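Local coordinates for paraflagellar rod component (Trypanosoma brucei, PDB 2Q0X), which is of unknown function but adopts the alpha/beta hydrolase fold and packs as a two-fold symmetric pair of chains in the crystal, at the interface of chains A and B. Sequence-based numbering; all coordinates share one arbitrary frame. Chains: chain A/B, Uncharacterized protein.

Contact 1: the interface of chains A and B. Residues chain A 47, 77-81, 174, 188; chain B 47-48, 77-80, 174, 176, 188.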
loop_
_atom_site.group_PDB
_atom_site.type_symbol
_atom_site.label_atom_id
_atom_site.label_comp_id
_atom_site.label_asym_id
_atom_site.label_seq_id
_atom_site.Cartn_x
_atom_site.Cartn_y
_atom_site.Cartn_z
ATOM N N GLN A 47 7.360 1.806 6.092
ATOM C CA GLN A 47 6.445 0.747 5.687
ATOM C C GLN A 47 4.979 1.114 5.902
ATOM O O GLN A 47 4.125 0.634 5.169
ATOM C CB GLN A 47 6.781 -0.553 6.409
ATOM C CG GLN A 47 8.035 -1.229 5.904
ATOM C CD GLN A 47 8.439 -2.429 6.758
ATOM O OE1 GLN A 47 8.988 -2.274 7.850
ATOM N NE2 GLN A 47 8.191 -3.630 6.250
ATOM N N SER A 77 7.637 -3.842 0.835
ATOM C CA SER A 77 7.599 -4.450 2.153
ATOM C C SER A 77 6.601 -3.768 3.086
ATOM O O SER A 77 6.368 -4.255 4.181
ATOM C CB SER A 77 8.994 -4.422 2.791
ATOM O OG SER A 77 9.401 -3.086 3.005
ATOM N N GLY A 78 6.033 -2.645 2.660
ATOM C CA GLY A 78 4.930 -2.019 3.368
ATOM C C GLY A 78 3.630 -2.800 3.209
ATOM O O GLY A 78 2.692 -2.572 3.950
ATOM N N LYS A 79 3.581 -3.723 2.252
ATOM C CA LYS A 79 2.381 -4.494 1.982
ATOM C C LYS A 79 2.445 -5.904 2.562
ATOM O O LYS A 79 3.520 -6.522 2.643
ATOM C CB LYS A 79 2.124 -4.551 0.471
ATOM C CG LYS A 79 1.778 -3.186 -0.130
ATOM C CD LYS A 79 0.662 -3.255 -1.184
ATOM C CE LYS A 79 -0.696 -3.579 -0.578
ATOM N NZ LYS A 79 -1.785 -3.578 -1.596
ATOM N N ILE A 80 1.281 -6.393 2.982
ATOM C CA ILE A 80 1.097 -7.813 3.272
ATOM C C ILE A 80 1.478 -8.611 2.012
ATOM O O ILE A 80 1.312 -8.126 0.884
ATOM C CB ILE A 80 -0.372 -8.115 3.752
ATOM C CG1 ILE A 80 -0.494 -7.927 5.272
ATOM C CG2 ILE A 80 -0.817 -9.558 3.400
ATOM C CD1 ILE A 80 -0.683 -6.542 5.716
ATOM N N GLY A 81 2.045 -9.803 2.222
ATOM C CA GLY A 81 2.369 -10.747 1.134
ATOM C C GLY A 81 3.636 -10.412 0.351
ATOM O O GLY A 81 3.894 -10.997 -0.708
ATOM N N GLU A 174 7.201 -11.209 8.860
ATOM C CA GLU A 174 6.177 -10.220 8.478
ATOM C C GLU A 174 5.435 -9.615 9.679
ATOM O O GLU A 174 4.604 -8.739 9.512
ATOM C CB GLU A 174 5.147 -10.855 7.528
ATOM C CG GLU A 174 4.300 -9.843 6.712
ATOM C CD GLU A 174 3.169 -10.494 5.894
ATOM O OE1 GLU A 174 2.300 -11.187 6.477
ATOM O OE2 GLU A 174 3.145 -10.292 4.663
ATOM N N THR A 188 8.837 -4.367 10.270
ATOM C CA THR A 188 8.759 -5.821 10.289
ATOM C C THR A 188 10.098 -6.394 10.743
ATOM O O THR A 188 11.139 -5.792 10.497
ATOM C CB THR A 188 8.343 -6.424 8.918
ATOM O OG1 THR A 188 9.284 -6.059 7.904
ATOM C CG2 THR A 188 6.963 -5.968 8.521
ATOM N N GLN B 47 -5.740 -7.958 -0.087
ATOM C CA GLN B 47 -4.750 -7.302 0.739
ATOM C C GLN B 47 -3.394 -7.152 0.042
ATOM O O GLN B 47 -2.635 -6.234 0.358
ATOM C CB GLN B 47 -4.577 -8.058 2.056
ATOM C CG GLN B 47 -5.665 -7.767 3.044
ATOM C CD GLN B 47 -5.611 -8.684 4.226
ATOM O OE1 GLN B 47 -5.990 -9.840 4.128
ATOM N NE2 GLN B 47 -5.149 -8.171 5.360
ATOM N N THR B 48 -3.102 -8.052 -0.893
ATOM C CA THR B 48 -1.887 -7.994 -1.690
ATOM C C THR B 48 -2.122 -7.333 -3.044
ATOM O O THR B 48 -1.246 -7.401 -3.898
ATOM C CB THR B 48 -1.316 -9.415 -1.944
ATOM O OG1 THR B 48 -2.247 -10.173 -2.739
ATOM C CG2 THR B 48 -1.037 -10.146 -0.622
ATOM N N SER B 77 -5.976 -2.608 5.477
ATOM C CA SER B 77 -5.441 -3.864 6.020
ATOM C C SER B 77 -4.478 -4.603 5.078
ATOM O O SER B 77 -3.914 -5.632 5.458
ATOM C CB SER B 77 -6.590 -4.814 6.381
ATOM O OG SER B 77 -7.215 -5.302 5.206
ATOM N N GLY B 78 -4.307 -4.099 3.860
ATOM C CA GLY B 78 -3.252 -4.571 2.970
ATOM C C GLY B 78 -1.876 -4.016 3.343
ATOM O O GLY B 78 -0.861 -4.418 2.779
ATOM N N LYS B 79 -1.862 -3.090 4.293
ATOM C CA LYS B 79 -0.674 -2.364 4.672
ATOM C C LYS B 79 -0.243 -2.853 6.048
ATOM O O LYS B 79 -1.075 -3.228 6.878
ATOM C CB LYS B 79 -0.988 -0.860 4.677
ATOM C CG LYS B 79 0.204 0.058 4.657
ATOM C CD LYS B 79 0.855 0.203 3.275
ATOM C CE LYS B 79 1.812 1.389 3.295
ATOM N NZ LYS B 79 3.074 1.267 2.475
ATOM N N ILE B 80 1.069 -2.895 6.252
ATOM C CA ILE B 80 1.662 -3.198 7.544
ATOM C C ILE B 80 1.196 -2.150 8.542
ATOM O O ILE B 80 1.120 -0.970 8.204
ATOM C CB ILE B 80 3.242 -3.203 7.448
ATOM C CG1 ILE B 80 3.787 -4.629 7.446
ATOM C CG2 ILE B 80 3.896 -2.425 8.598
ATOM C CD1 ILE B 80 3.357 -5.439 6.268
ATOM N N GLU B 174 -1.668 -10.015 12.347
ATOM C CA GLU B 174 -1.181 -9.379 11.122
ATOM C C GLU B 174 -0.291 -10.299 10.279
ATOM O O GLU B 174 0.063 -9.957 9.157
ATOM C CB GLU B 174 -0.431 -8.098 11.474
ATOM C CG GLU B 174 -0.227 -7.136 10.288
ATOM C CD GLU B 174 1.006 -6.283 10.443
ATOM O OE1 GLU B 174 2.109 -6.866 10.522
ATOM O OE2 GLU B 174 0.875 -5.036 10.482
ATOM N N SER B 176 0.228 -12.800 7.841
ATOM C CA SER B 176 -0.384 -13.584 6.777
ATOM C C SER B 176 0.315 -14.922 6.537
ATOM O O SER B 176 -0.330 -15.877 6.092
ATOM C CB SER B 176 -0.444 -12.794 5.465
ATOM O OG SER B 176 0.834 -12.682 4.870
ATOM N N THR B 188 -4.635 -11.948 6.241
ATOM C CA THR B 188 -4.276 -11.908 7.654
ATOM C C THR B 188 -5.272 -12.710 8.497
ATOM O O THR B 188 -6.470 -12.812 8.159
ATOM C CB THR B 188 -4.117 -10.464 8.188
ATOM O OG1 THR B 188 -5.273 -9.682 7.858
ATOM C CG2 THR B 188 -2.873 -9.811 7.591
#

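Contact 2: the interface of chains A and B. Residues chain A 9, 31, 50-55, 74; chain B 17-19, 27, 29.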
loop_
_atom_site.group_PDB
_atom_site.type_symbol
_atom_site.label_atom_id
_atom_site.label_comp_id
_atom_site.label_asym_id
_atom_site.label_seq_id
_atom_site.Cartn_x
_atom_site.Cartn_y
_atom_site.Cartn_z
ATOM N N ARG A 9 -6.985 20.487 4.631
ATOM C CA ARG A 9 -6.131 19.534 3.940
ATOM C C ARG A 9 -6.188 19.693 2.408
ATOM O O ARG A 9 -7.082 20.360 1.887
ATOM C CB ARG A 9 -6.447 18.104 4.400
ATOM C CG ARG A 9 -7.870 17.613 4.177
ATOM C CD ARG A 9 -8.014 16.108 4.536
ATOM N NE ARG A 9 -7.073 15.240 3.796
ATOM C CZ ARG A 9 -5.855 14.894 4.212
ATOM N NH1 ARG A 9 -5.382 15.325 5.367
ATOM N NH2 ARG A 9 -5.090 14.113 3.458
ATOM N N PHE A 31 3.479 6.984 -8.516
ATOM C CA PHE A 31 2.732 8.185 -8.872
ATOM C C PHE A 31 3.714 9.306 -9.215
ATOM O O PHE A 31 4.475 9.736 -8.359
ATOM C CB PHE A 31 1.847 8.626 -7.703
ATOM C CG PHE A 31 0.941 9.767 -8.032
ATOM C CD1 PHE A 31 1.113 10.996 -7.437
ATOM C CD2 PHE A 31 -0.116 9.595 -8.932
ATOM C CE1 PHE A 31 0.258 12.050 -7.748
ATOM C CE2 PHE A 31 -0.948 10.633 -9.248
ATOM C CZ PHE A 31 -0.767 11.862 -8.652
ATOM N N SER A 50 2.083 5.980 3.326
ATOM C CA SER A 50 1.362 5.853 2.072
ATOM C C SER A 50 1.831 6.872 1.060
ATOM O O SER A 50 2.535 7.826 1.406
ATOM C CB SER A 50 -0.138 6.109 2.349
ATOM O OG SER A 50 -0.405 7.507 2.648
ATOM N N LEU A 51 1.411 6.697 -0.186
ATOM C CA LEU A 51 1.505 7.764 -1.160
ATOM C C LEU A 51 0.926 9.023 -0.534
ATOM O O LEU A 51 -0.079 8.944 0.181
ATOM C CB LEU A 51 0.712 7.436 -2.433
ATOM C CG LEU A 51 1.196 6.322 -3.361
ATOM C CD1 LEU A 51 0.244 6.199 -4.566
ATOM C CD2 LEU A 51 2.684 6.516 -3.763
ATOM N N LEU A 52 1.563 10.159 -0.794
ATOM C CA LEU A 52 1.183 11.456 -0.199
ATOM C C LEU A 52 1.113 11.404 1.331
ATOM O O LEU A 52 0.230 12.004 1.946
ATOM C CB LEU A 52 -0.147 11.990 -0.784
ATOM C CG LEU A 52 -0.182 12.494 -2.230
ATOM C CD1 LEU A 52 -1.658 12.826 -2.613
ATOM C CD2 LEU A 52 0.732 13.687 -2.441
ATOM N N SER A 53 2.070 10.702 1.935
ATOM C CA SER A 53 2.133 10.551 3.399
ATOM C C SER A 53 2.124 11.901 4.108
ATOM O O SER A 53 1.531 12.047 5.177
ATOM C CB SER A 53 3.407 9.801 3.810
ATOM O OG SER A 53 3.351 9.438 5.185
ATOM N N PHE A 54 2.821 12.867 3.517
ATOM C CA PHE A 54 2.830 14.228 4.020
ATOM C C PHE A 54 1.981 15.097 3.126
ATOM O O PHE A 54 2.196 15.140 1.918
ATOM C CB PHE A 54 4.257 14.768 4.091
ATOM C CG PHE A 54 5.091 14.056 5.092
ATOM C CD1 PHE A 54 5.263 14.570 6.366
ATOM C CD2 PHE A 54 5.656 12.824 4.779
ATOM C CE1 PHE A 54 6.011 13.888 7.309
ATOM C CE2 PHE A 54 6.412 12.134 5.705
ATOM C CZ PHE A 54 6.586 12.672 6.979
ATOM N N ASP A 55 1.016 15.778 3.736
ATOM C CA ASP A 55 0.161 16.716 3.041
ATOM C C ASP A 55 1.019 17.732 2.288
ATOM O O ASP A 55 0.715 18.039 1.135
ATOM C CB ASP A 55 -0.823 17.421 4.024
ATOM C CG ASP A 55 -1.963 16.505 4.497
ATOM O OD1 ASP A 55 -2.044 15.344 4.046
ATOM O OD2 ASP A 55 -2.788 16.945 5.331
ATOM N N GLU A 74 5.425 3.362 -3.268
ATOM C CA GLU A 74 5.223 2.679 -1.997
ATOM C C GLU A 74 6.176 1.507 -1.876
ATOM O O GLU A 74 6.197 0.634 -2.733
ATOM C CB GLU A 74 3.763 2.254 -1.829
ATOM C CG GLU A 74 2.881 3.434 -1.450
ATOM C CD GLU A 74 1.383 3.111 -1.465
ATOM O OE1 GLU A 74 0.612 3.939 -0.883
ATOM O OE2 GLU A 74 1.003 2.046 -2.063
ATOM N N LEU B 17 -5.071 12.062 -7.187
ATOM C CA LEU B 17 -4.705 11.306 -5.999
ATOM C C LEU B 17 -4.989 12.160 -4.777
ATOM O O LEU B 17 -4.626 13.319 -4.741
ATOM C CB LEU B 17 -3.208 10.931 -6.033
ATOM C CG LEU B 17 -2.731 9.968 -4.929
ATOM C CD1 LEU B 17 -3.355 8.557 -5.080
ATOM C CD2 LEU B 17 -1.208 9.885 -4.847
ATOM N N PHE B 18 -5.664 11.574 -3.789
ATOM C CA PHE B 18 -5.748 12.175 -2.451
ATOM C C PHE B 18 -5.698 11.083 -1.409
ATOM O O PHE B 18 -5.767 9.896 -1.719
ATOM C CB PHE B 18 -6.992 13.072 -2.293
ATOM C CG PHE B 18 -8.314 12.320 -2.144
ATOM C CD1 PHE B 18 -8.967 11.803 -3.252
ATOM C CD2 PHE B 18 -8.892 12.145 -0.893
ATOM C CE1 PHE B 18 -10.155 11.115 -3.116
ATOM C CE2 PHE B 18 -10.081 11.451 -0.749
ATOM C CZ PHE B 18 -10.721 10.939 -1.862
ATOM N N THR B 19 -5.539 11.481 -0.167
ATOM C CA THR B 19 -5.649 10.546 0.930
ATOM C C THR B 19 -6.745 11.037 1.860
ATOM O O THR B 19 -7.018 12.230 1.922
ATOM C CB THR B 19 -4.323 10.418 1.730
ATOM O OG1 THR B 19 -4.107 11.619 2.456
ATOM C CG2 THR B 19 -3.096 10.073 0.816
ATOM N N LYS B 27 -3.018 7.094 6.573
ATOM C CA LYS B 27 -3.669 7.792 5.485
ATOM C C LYS B 27 -3.974 6.766 4.411
ATOM O O LYS B 27 -3.153 5.882 4.158
ATOM C CB LYS B 27 -2.755 8.857 4.911
ATOM C CG LYS B 27 -2.442 9.995 5.848
ATOM C CD LYS B 27 -1.836 11.157 5.082
ATOM C CE LYS B 27 -1.470 12.265 6.009
ATOM N NZ LYS B 27 -1.109 13.453 5.239
ATOM N N PRO B 29 -4.784 6.200 0.474
ATOM C CA PRO B 29 -4.797 6.831 -0.819
ATOM C C PRO B 29 -5.916 6.342 -1.731
ATOM O O PRO B 29 -6.336 5.179 -1.679
ATOM C CB PRO B 29 -3.411 6.517 -1.388
ATOM C CG PRO B 29 -3.007 5.290 -0.740
ATOM C CD PRO B 29 -3.747 5.156 0.574
#

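Contact 1: the interface of chains A and B
Two copies of the loop that follows the 3-10 helix 76-78 pair side by side, running antiparallel, across the two-fold axis, forming a short beta bridge at A:Lys79 and B:Lys79. Reciprocal backbone bonds hold it: the amide N of B:Ile80 meets the carbonyl O of A:Gly78 at 2.8 Å, nearly straight and in the carbonyl plane, whereas the N of A:Ile80 reaches O of B:Gly78 at 2.9 Å from above that plane, so the two bonds differ in local geometry.

The isoleucines fill the core of the patch. Each crosses the opposing threonine at about a right angle: B:Ile80 lays CG1 against the methyl CG2 of A:Thr188 at 3.6 Å, and A:Ile80 does the same to B:Thr188. A:Ile80 keeps CG1 beside its own backbone N (chi1 -87°) and CG2 anti to it, which sends CG2 toward B:Ser176 and B:Thr48. Behind these contacts a glutamine fixes the wall: in each chain Gln47 holds its partners close to the plane of its amide, NE2 donating to OG1 of Thr188 and also to the carbonyl O of Ser77, the latter approached from above the carbonyl plane, while OE1 takes the Thr188 amide on an in-plane lone pair. That grip fixes the amide's rotation and, through OG1, would help to turn the threonine methyl CG2 toward the partner.

The lysines differ. B:Lys79, with CG anti to the backbone N (chi1 -163°), bends so that NZ makes a weak bond to O of A:Gln47; A:Lys79 has CG beside the N (chi1 -66°) and reaches B:Gln47 more weakly still.

A:Glu174 bridges loop and partner. OE2 of A:Glu174 accepts the N of A:Gly81 at 2.7 Å, nearly along the C-O axis, which steadies the carboxylate. OE1 of A:Glu174 is gripped twice by B:Ser176, by the backbone N at 3.0 Å and, on the syn lone pair, by the hydroxyl OG at 2.6 Å.

Contact 2: the interface of chains A and B
Polar and apolar contacts divide this patch, in which the loop A:Ser50 to A:Asp55 lies against the strands 13-21 and 27-33 of chain B.

The charged part centres on B:Lys27, whose chain runs extended beyond CG past A:Ser50 toward the carboxylate of A:Asp55. NZ of B:Lys27 forms a salt bridge with OD1 of A:Asp55, approaching from above the carboxylate plane, and a weak hydrogen bond with the carbonyl O of A:Ser53 at 3.0 Å. On the same side as the aspartate, A:Arg9 sets NH1 3.1 Å from the other oxygen, OD2 of A:Asp55, so the carboxylate lies between two cationic groups and may be held in its ionised form. It would also offset their mutual repulsion, NH2 of A:Arg9 lying 4.4 Å from NZ of B:Lys27.

Among the apolar contacts, B:Leu17 is the wedge. With CG anti to the backbone N (chi1 -172°), it slides past A:Phe31 in the opposite direction and puts CD2 over one ring face, 3.8 Å from the centroid and offset toward the rim. CD2 of B:Leu17 also touches CD1 of A:Leu52 at 3.7 Å, while A:Leu51 crosses at about a right angle. Farther along the strand, the methyl CG2 of B:Thr19 packs on CB of A:Leu52.

Second-shell bonds hold the loop: the N of A:Leu51 donates at 3.0 Å to OE1 of A:Glu74, on its anti lone pair, and that carboxylate points tip to tip at the ring of B:Pro29.

Another bond crosses the interface: the hydroxyl of B:Thr19, placed between its backbone N and carbonyl carbon (chi1 70°), hydrogen-bonds through OG1 to NH2 of A:Arg9 at 2.9 Å.

About 18 Å separates the C-alpha centres of contact 1 and contact 2, which are neighbouring patches of one two-fold interface and share no residue. Chain continuity ties them nonetheless: A:Gln47 of contact 1 closely precedes the loop starting at A:Ser50 in contact 2, and A:Glu74 closely precedes the 3-10 helix 76-78. Contact 1 straddles the axis with matching elements from both chains, whereas contact 2 is lopsided, loop against strands, and recurs with the chains exchanged. Together they suggest a dimer joined at several places along one interface, although the structure alone does not show that it forms in the cell.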